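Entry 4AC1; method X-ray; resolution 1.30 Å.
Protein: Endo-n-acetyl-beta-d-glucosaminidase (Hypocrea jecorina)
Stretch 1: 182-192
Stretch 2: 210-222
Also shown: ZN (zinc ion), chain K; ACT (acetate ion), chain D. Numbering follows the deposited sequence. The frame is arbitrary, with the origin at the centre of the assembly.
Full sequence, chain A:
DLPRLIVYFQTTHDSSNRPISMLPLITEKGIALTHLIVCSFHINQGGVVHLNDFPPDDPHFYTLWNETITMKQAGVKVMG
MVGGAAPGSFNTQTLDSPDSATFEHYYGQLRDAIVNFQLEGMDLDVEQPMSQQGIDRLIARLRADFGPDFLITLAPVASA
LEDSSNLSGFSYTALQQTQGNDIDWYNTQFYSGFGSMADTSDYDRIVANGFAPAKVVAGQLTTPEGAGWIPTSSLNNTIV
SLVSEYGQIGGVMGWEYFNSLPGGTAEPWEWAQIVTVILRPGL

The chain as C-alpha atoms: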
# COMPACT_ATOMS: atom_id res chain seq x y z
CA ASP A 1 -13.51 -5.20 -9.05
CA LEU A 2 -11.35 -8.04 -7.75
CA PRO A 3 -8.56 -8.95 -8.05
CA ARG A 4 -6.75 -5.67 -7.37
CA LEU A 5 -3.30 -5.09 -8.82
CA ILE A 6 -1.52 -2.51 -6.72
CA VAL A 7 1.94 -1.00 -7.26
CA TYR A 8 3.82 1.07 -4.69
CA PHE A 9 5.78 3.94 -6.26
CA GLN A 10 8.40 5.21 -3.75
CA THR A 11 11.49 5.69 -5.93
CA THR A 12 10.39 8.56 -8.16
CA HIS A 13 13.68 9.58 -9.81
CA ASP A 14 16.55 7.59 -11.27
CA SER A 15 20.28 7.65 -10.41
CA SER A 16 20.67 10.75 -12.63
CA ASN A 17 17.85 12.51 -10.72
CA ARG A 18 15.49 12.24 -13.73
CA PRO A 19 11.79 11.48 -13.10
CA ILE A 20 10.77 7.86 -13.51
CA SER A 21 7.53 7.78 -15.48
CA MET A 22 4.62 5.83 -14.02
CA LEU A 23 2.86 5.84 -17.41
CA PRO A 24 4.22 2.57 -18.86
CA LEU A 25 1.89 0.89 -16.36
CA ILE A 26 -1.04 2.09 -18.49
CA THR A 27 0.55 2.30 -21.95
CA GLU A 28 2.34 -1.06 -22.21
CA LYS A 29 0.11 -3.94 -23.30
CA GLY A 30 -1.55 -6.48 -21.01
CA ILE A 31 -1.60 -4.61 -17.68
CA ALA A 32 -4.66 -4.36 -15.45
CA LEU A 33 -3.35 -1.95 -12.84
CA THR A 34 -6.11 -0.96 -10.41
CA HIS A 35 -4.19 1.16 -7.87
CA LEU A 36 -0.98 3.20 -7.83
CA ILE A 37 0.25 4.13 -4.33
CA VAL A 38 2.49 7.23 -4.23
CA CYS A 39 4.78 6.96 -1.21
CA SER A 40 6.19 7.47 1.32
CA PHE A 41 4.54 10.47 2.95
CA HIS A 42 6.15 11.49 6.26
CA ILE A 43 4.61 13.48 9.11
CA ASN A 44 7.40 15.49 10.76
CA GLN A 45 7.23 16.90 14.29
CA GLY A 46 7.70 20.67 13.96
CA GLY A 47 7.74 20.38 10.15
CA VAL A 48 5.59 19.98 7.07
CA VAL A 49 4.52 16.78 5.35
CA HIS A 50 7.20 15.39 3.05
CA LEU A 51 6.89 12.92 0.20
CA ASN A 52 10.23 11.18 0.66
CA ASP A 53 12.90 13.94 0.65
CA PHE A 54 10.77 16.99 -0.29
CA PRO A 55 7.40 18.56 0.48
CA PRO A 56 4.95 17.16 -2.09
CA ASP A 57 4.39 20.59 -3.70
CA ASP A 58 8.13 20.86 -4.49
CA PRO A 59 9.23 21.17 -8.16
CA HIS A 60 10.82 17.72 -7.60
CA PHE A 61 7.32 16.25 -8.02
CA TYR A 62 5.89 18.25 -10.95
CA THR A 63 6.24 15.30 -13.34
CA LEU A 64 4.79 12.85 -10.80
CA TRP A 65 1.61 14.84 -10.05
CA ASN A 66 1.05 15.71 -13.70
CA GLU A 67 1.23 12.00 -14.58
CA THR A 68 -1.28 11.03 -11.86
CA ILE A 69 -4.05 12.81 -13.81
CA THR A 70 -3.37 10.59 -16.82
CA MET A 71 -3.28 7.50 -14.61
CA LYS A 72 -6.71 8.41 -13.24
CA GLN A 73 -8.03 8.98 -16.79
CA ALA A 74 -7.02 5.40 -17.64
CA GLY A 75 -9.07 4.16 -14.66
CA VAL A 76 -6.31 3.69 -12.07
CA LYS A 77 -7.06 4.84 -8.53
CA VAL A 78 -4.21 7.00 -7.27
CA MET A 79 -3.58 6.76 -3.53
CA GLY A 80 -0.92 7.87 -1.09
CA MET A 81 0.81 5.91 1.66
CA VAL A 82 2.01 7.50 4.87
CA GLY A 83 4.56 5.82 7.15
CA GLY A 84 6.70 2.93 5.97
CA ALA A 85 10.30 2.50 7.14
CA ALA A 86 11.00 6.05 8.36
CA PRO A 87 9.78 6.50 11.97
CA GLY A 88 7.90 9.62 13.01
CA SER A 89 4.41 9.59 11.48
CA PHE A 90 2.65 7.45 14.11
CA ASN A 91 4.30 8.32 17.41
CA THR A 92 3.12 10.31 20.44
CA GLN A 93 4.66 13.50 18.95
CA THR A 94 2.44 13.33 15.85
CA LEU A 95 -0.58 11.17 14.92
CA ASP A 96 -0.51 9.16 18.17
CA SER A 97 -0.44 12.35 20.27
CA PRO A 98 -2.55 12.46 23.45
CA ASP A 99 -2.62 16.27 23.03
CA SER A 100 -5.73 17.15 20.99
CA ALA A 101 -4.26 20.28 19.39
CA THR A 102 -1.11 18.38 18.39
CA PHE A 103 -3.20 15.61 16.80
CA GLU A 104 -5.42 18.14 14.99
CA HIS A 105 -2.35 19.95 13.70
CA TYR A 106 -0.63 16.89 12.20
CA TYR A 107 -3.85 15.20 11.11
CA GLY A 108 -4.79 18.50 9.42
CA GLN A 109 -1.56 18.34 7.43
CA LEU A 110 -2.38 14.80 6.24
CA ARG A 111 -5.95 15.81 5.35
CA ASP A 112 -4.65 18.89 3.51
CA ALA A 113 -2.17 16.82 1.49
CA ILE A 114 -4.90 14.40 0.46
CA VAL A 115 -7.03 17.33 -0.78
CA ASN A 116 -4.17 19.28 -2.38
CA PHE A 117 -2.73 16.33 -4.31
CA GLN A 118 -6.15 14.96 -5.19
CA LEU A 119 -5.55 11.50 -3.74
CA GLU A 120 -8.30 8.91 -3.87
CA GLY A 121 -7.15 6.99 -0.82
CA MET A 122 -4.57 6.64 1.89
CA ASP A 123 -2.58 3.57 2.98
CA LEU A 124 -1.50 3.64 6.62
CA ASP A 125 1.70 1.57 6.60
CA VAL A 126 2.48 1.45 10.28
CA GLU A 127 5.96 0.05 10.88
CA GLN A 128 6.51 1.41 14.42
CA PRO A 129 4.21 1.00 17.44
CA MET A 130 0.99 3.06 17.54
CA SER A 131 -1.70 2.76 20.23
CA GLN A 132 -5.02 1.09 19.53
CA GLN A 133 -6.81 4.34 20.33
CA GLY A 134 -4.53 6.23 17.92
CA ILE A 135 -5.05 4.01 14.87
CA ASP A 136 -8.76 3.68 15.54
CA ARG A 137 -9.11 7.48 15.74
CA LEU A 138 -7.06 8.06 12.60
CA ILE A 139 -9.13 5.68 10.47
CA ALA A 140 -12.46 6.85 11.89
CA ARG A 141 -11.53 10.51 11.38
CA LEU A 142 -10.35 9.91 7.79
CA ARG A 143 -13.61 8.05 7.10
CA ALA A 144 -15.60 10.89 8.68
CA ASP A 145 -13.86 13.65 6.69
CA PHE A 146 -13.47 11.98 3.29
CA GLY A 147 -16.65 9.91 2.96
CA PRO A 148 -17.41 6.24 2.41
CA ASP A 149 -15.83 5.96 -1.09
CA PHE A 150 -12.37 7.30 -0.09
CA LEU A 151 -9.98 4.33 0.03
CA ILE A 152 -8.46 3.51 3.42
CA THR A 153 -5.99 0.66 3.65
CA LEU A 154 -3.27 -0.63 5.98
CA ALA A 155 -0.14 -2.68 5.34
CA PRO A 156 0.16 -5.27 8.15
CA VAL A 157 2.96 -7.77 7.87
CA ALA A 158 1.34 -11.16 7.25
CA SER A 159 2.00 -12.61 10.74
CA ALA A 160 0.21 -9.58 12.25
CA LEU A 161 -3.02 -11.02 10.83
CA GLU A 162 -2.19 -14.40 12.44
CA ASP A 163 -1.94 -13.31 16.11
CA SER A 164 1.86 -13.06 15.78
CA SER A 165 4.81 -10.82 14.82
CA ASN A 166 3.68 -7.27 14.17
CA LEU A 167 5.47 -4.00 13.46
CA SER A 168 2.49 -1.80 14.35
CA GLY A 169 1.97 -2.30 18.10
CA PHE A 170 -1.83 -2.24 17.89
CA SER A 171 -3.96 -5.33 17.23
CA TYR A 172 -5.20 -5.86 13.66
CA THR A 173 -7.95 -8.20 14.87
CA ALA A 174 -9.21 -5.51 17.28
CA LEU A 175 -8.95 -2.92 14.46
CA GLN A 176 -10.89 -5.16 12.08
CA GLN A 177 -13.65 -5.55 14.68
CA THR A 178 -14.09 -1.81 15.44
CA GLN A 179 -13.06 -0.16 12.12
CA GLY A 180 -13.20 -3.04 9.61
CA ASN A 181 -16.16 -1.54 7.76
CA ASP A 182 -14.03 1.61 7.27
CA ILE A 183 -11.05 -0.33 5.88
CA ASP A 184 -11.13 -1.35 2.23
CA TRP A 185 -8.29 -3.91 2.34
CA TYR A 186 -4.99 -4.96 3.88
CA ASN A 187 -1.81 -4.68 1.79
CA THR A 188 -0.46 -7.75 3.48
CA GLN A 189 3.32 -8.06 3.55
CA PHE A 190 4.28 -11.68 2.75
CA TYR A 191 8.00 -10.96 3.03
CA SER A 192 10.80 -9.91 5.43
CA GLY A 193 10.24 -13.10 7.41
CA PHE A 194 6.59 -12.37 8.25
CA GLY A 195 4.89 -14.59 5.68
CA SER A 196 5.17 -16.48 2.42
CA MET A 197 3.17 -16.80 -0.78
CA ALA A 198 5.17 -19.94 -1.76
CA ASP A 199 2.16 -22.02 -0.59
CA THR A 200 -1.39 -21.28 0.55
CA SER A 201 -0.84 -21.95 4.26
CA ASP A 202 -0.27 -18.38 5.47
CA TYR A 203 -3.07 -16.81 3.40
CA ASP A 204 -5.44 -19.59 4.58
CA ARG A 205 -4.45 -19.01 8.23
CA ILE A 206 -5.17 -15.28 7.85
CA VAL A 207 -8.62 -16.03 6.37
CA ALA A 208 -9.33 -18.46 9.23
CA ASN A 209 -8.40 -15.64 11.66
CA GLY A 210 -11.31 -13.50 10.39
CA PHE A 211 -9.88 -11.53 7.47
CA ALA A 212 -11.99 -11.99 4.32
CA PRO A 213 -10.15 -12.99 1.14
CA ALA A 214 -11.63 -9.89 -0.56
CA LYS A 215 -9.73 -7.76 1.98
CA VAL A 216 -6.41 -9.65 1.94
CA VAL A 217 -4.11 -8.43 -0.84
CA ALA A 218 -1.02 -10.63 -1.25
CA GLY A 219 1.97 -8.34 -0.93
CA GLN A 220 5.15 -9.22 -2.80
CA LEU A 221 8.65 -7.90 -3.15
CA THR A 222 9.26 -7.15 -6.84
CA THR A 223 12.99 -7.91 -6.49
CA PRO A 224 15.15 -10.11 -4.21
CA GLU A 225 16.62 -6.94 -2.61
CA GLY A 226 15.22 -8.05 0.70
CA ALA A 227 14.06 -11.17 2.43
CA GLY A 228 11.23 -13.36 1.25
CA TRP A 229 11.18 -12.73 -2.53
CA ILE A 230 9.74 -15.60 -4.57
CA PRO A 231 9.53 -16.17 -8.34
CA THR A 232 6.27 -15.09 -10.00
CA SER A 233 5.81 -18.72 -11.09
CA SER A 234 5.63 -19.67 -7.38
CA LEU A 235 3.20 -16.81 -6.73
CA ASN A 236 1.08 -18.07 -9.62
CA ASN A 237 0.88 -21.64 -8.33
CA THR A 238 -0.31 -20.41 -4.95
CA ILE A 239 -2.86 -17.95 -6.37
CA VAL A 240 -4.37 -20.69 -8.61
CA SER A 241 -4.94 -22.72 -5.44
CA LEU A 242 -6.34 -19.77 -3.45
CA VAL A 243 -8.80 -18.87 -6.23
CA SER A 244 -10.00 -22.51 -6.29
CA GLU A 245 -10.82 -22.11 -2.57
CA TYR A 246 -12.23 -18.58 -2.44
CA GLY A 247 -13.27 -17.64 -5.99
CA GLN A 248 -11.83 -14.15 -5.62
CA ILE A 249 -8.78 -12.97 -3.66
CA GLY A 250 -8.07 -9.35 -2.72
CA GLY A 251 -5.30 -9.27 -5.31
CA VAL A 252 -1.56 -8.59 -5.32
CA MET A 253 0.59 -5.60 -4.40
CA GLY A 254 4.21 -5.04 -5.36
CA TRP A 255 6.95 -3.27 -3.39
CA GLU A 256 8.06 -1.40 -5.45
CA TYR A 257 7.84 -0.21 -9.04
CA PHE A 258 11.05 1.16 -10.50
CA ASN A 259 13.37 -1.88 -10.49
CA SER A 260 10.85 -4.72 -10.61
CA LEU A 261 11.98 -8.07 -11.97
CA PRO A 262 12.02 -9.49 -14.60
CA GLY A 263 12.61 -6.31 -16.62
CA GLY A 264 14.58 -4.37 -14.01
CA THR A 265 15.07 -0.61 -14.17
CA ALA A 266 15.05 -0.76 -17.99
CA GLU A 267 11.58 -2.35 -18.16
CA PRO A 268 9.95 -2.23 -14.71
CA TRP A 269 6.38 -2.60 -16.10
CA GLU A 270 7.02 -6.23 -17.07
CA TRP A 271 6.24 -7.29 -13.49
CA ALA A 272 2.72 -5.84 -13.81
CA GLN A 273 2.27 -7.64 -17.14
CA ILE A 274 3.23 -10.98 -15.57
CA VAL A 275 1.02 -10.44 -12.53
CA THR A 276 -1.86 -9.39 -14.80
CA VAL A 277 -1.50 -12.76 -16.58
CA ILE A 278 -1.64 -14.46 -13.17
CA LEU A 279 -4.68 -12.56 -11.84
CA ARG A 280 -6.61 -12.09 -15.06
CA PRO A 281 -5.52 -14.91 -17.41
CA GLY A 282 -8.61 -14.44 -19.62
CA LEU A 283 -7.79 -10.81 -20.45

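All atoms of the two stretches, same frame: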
# COMPACT_ATOMS: atom_id res chain seq x y z
N ASP A 182 -14.65 0.38 7.77
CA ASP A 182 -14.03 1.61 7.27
C ASP A 182 -12.74 1.32 6.51
O ASP A 182 -12.11 2.23 5.97
CB ASP A 182 -13.67 2.54 8.43
CG ASP A 182 -14.85 2.93 9.28
OD1 ASP A 182 -16.02 2.83 8.85
OD2 ASP A 182 -14.60 3.36 10.43
N ILE A 183 -12.33 0.06 6.47
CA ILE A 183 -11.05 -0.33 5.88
C ILE A 183 -11.35 -1.13 4.63
O ILE A 183 -12.06 -2.13 4.69
CB ILE A 183 -10.19 -1.14 6.88
CG1 ILE A 183 -9.78 -0.27 8.07
CG2 ILE A 183 -8.98 -1.75 6.17
CD1 ILE A 183 -9.33 -1.06 9.28
N ASP A 184 -10.82 -0.70 3.50
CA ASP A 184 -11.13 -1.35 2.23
C ASP A 184 -10.36 -2.66 2.02
O ASP A 184 -10.94 -3.62 1.53
CB ASP A 184 -10.98 -0.39 1.05
CG ASP A 184 -11.94 0.76 1.17
OD1 ASP A 184 -13.15 0.55 0.89
OD2 ASP A 184 -11.55 1.85 1.61
N TRP A 185 -9.08 -2.67 2.39
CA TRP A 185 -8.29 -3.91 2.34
C TRP A 185 -6.98 -3.74 3.09
O TRP A 185 -6.62 -2.63 3.52
CB TRP A 185 -8.05 -4.40 0.89
CG TRP A 185 -7.04 -3.61 0.10
CD1 TRP A 185 -5.68 -3.80 0.09
CD2 TRP A 185 -7.30 -2.52 -0.79
NE1 TRP A 185 -5.08 -2.90 -0.74
CE2 TRP A 185 -6.05 -2.11 -1.31
CE3 TRP A 185 -8.46 -1.84 -1.21
CZ2 TRP A 185 -5.92 -1.04 -2.20
CZ3 TRP A 185 -8.33 -0.80 -2.11
CH2 TRP A 185 -7.07 -0.41 -2.59
N TYR A 186 -6.28 -4.87 3.23
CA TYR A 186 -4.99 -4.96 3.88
C TYR A 186 -3.93 -5.34 2.85
O TYR A 186 -4.01 -6.42 2.23
CB TYR A 186 -5.04 -5.98 5.02
CG TYR A 186 -6.08 -5.68 6.08
CD1 TYR A 186 -5.80 -4.80 7.12
CD2 TYR A 186 -7.35 -6.28 6.04
CE1 TYR A 186 -6.74 -4.50 8.07
CE2 TYR A 186 -8.31 -5.98 7.02
CZ TYR A 186 -7.99 -5.10 8.03
OH TYR A 186 -8.95 -4.81 8.98
N ASN A 187 -2.97 -4.44 2.64
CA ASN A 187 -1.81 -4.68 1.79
C ASN A 187 -0.85 -5.55 2.59
O ASN A 187 0.01 -5.04 3.31
CB ASN A 187 -1.16 -3.35 1.43
CG ASN A 187 -2.01 -2.53 0.50
OD1 ASN A 187 -2.29 -2.96 -0.62
ND2 ASN A 187 -2.44 -1.36 0.97
N THR A 188 -1.04 -6.85 2.48
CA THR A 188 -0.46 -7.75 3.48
C THR A 188 0.95 -8.17 3.07
O THR A 188 1.15 -8.70 1.97
CB THR A 188 -1.40 -8.94 3.74
OG1 THR A 188 -2.70 -8.45 4.12
CG2 THR A 188 -0.91 -9.80 4.89
N GLN A 189 1.92 -7.88 3.93
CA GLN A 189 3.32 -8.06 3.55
C GLN A 189 3.79 -9.50 3.79
O GLN A 189 4.13 -9.87 4.92
CB GLN A 189 4.21 -7.05 4.29
CG GLN A 189 3.67 -5.62 4.26
CD GLN A 189 4.68 -4.59 4.75
OE1 GLN A 189 5.86 -4.69 4.43
NE2 GLN A 189 4.23 -3.60 5.51
N PHE A 190 3.77 -10.31 2.72
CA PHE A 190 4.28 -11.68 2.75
C PHE A 190 5.77 -11.69 2.39
O PHE A 190 6.19 -12.27 1.37
CB PHE A 190 3.50 -12.60 1.78
CG PHE A 190 2.06 -12.85 2.18
CD1 PHE A 190 1.05 -11.95 1.84
CD2 PHE A 190 1.71 -14.01 2.87
CE1 PHE A 190 -0.27 -12.19 2.20
CE2 PHE A 190 0.39 -14.26 3.23
CZ PHE A 190 -0.61 -13.35 2.89
N TYR A 191 6.56 -11.05 3.23
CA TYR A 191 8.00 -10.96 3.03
C TYR A 191 8.67 -10.48 4.32
O TYR A 191 7.98 -10.27 5.32
CB TYR A 191 8.36 -10.07 1.83
CG TYR A 191 7.63 -8.75 1.69
CD1 TYR A 191 8.12 -7.58 2.28
CD2 TYR A 191 6.50 -8.64 0.86
CE1 TYR A 191 7.47 -6.33 2.11
CE2 TYR A 191 5.85 -7.42 0.68
CZ TYR A 191 6.34 -6.27 1.30
OH TYR A 191 5.67 -5.08 1.08
N SER A 192 10.00 -10.37 4.29
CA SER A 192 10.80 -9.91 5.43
C SER A 192 10.76 -10.86 6.62
O SER A 192 11.18 -10.50 7.72
CB SER A 192 10.42 -8.49 5.85
OG SER A 192 10.64 -7.61 4.77
N GLY A 210 -10.25 -14.50 10.53
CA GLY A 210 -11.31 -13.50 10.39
C GLY A 210 -11.10 -12.38 9.39
O GLY A 210 -11.80 -11.36 9.43
N PHE A 211 -10.13 -12.54 8.50
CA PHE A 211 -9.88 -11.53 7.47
C PHE A 211 -10.33 -12.09 6.13
O PHE A 211 -9.74 -13.04 5.62
CB PHE A 211 -8.40 -11.10 7.44
CG PHE A 211 -7.94 -10.48 8.73
CD1 PHE A 211 -8.13 -9.12 8.98
CD2 PHE A 211 -7.34 -11.26 9.71
CE1 PHE A 211 -7.73 -8.55 10.19
CE2 PHE A 211 -6.94 -10.70 10.92
CZ PHE A 211 -7.14 -9.34 11.16
N ALA A 212 -11.39 -11.50 5.56
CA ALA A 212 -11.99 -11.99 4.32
C ALA A 212 -11.01 -11.96 3.16
O ALA A 212 -10.24 -11.00 3.02
CB ALA A 212 -13.23 -11.17 3.97
N PRO A 213 -11.02 -13.00 2.31
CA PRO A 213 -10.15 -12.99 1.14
C PRO A 213 -10.24 -11.69 0.32
O PRO A 213 -9.22 -11.18 -0.13
CB PRO A 213 -10.67 -14.17 0.31
CG PRO A 213 -11.19 -15.11 1.32
CD PRO A 213 -11.81 -14.25 2.40
N ALA A 214 -11.45 -11.14 0.16
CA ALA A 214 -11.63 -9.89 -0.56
C ALA A 214 -10.82 -8.74 0.04
O ALA A 214 -10.50 -7.78 -0.67
CB ALA A 214 -13.12 -9.51 -0.63
N LYS A 215 -10.50 -8.82 1.32
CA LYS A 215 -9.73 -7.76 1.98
C LYS A 215 -8.26 -8.09 2.19
O LYS A 215 -7.53 -7.28 2.75
CB LYS A 215 -10.36 -7.38 3.31
CG LYS A 215 -11.79 -6.90 3.19
CD LYS A 215 -12.30 -6.59 4.57
CE LYS A 215 -11.91 -5.18 4.88
NZ LYS A 215 -12.46 -4.69 6.17
N VAL A 216 -7.82 -9.27 1.76
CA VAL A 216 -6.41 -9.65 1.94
C VAL A 216 -5.71 -9.64 0.58
O VAL A 216 -5.88 -10.54 -0.24
CB VAL A 216 -6.26 -11.02 2.64
CG1 VAL A 216 -4.79 -11.31 2.88
CG2 VAL A 216 -7.01 -11.01 3.96
N VAL A 217 -4.96 -8.57 0.34
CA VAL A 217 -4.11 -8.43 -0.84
C VAL A 217 -2.75 -9.05 -0.51
O VAL A 217 -2.15 -8.77 0.53
CB VAL A 217 -3.95 -6.94 -1.22
CG1 VAL A 217 -2.79 -6.72 -2.16
CG2 VAL A 217 -5.23 -6.45 -1.86
N ALA A 218 -2.32 -9.95 -1.39
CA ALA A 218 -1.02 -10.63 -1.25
C ALA A 218 0.14 -9.75 -1.67
O ALA A 218 0.40 -9.57 -2.86
CB ALA A 218 -1.03 -11.91 -2.04
N GLY A 219 0.82 -9.19 -0.68
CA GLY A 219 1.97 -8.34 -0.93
C GLY A 219 3.21 -9.12 -1.28
O GLY A 219 3.50 -10.15 -0.65
N GLN A 220 3.95 -8.59 -2.24
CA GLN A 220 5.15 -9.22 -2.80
C GLN A 220 6.27 -8.22 -3.03
O GLN A 220 6.04 -7.11 -3.53
CB GLN A 220 4.81 -9.86 -4.14
CG GLN A 220 3.89 -11.06 -4.03
CD GLN A 220 4.63 -12.28 -3.52
OE1 GLN A 220 5.26 -12.99 -4.30
NE2 GLN A 220 4.56 -12.51 -2.22
N LEU A 221 7.48 -8.61 -2.67
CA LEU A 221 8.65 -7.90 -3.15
C LEU A 221 8.77 -8.11 -4.67
O LEU A 221 8.59 -9.22 -5.17
CB LEU A 221 9.92 -8.40 -2.46
CG LEU A 221 10.05 -8.12 -0.96
CD1 LEU A 221 11.33 -8.74 -0.43
CD2 LEU A 221 10.03 -6.63 -0.66
N THR A 222 9.09 -7.05 -5.39
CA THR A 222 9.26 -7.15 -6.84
C THR A 222 10.67 -7.56 -7.24
O THR A 222 10.92 -7.92 -8.40
CB THR A 222 8.91 -5.84 -7.55
OG1 THR A 222 9.78 -4.81 -7.07
CG2 THR A 222 7.44 -5.45 -7.30
ZN ZN K . -16.32 3.48 11.30
C ACT D . 5.70 -2.07 2.56
O ACT D . 6.56 -2.83 2.08
OXT ACT D . 6.03 -1.44 3.60
CH3 ACT D . 4.34 -1.95 1.95
O HOH W 1 6.06 -14.35 -0.39
O HOH W 2 7.67 -11.27 -1.53
O HOH W 3 -16.36 1.50 12.16
O HOH W 4 -17.06 4.38 12.90
O HOH W 5 -14.70 3.89 12.98
O HOH W 6 -16.93 5.43 10.26

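The strand that ends at Gln 189 and its parallel neighbour, 216-221, are joined by a backbone ladder in which both chains use alternate residues. Tyr 186 N donates to Lys 215 O (2.8 Å) and Val 217 N to Tyr 186 O (3.0 Å); Thr 188 N then donates to Val 217 O (3.0 Å) and Gly 219 N to Thr 188 O (2.7 Å). A weak bond from Phe 190 N to Gly 219 O (3.4 Å) ends the run. Gly 219 O is better served by Gln 220 NE2, at 3.0 Å. That amide also donates to water 1 (3.0 Å from NE2), which donates to Phe 190 O at 2.7 Å, so Phe 190 O, beyond the strand, has a partner. Water 2 accepts from Leu 221 N (2.9 Å from N to the water O).

The stretches bury 760 Å² between them, both sides summed. Glycine suits position 219: a CB there would lie 2.4 Å from Thr 188 O. Buried, apolar Val 217 suits its place, CG2 against Trp 185 CD1 (3.3 Å), while Trp 185 NE1 is satisfied by Asn 187 OD1 (2.8 Å). On the face carrying Tyr 186 and Val 216, the Phe 211 edge meets the Tyr 186 ring face, and Thr 188 OG1 donates weakly to Tyr 186 O (3.1 Å). Lys 215 turns at chi3 (p), and its NZ makes a weak bond of 3.0 Å to Ile 183 O. Leu 221 CD2 lies over the Tyr 191 ring face in a CH-pi contact; Tyr 191 OH donates to acetate O (2.6 Å).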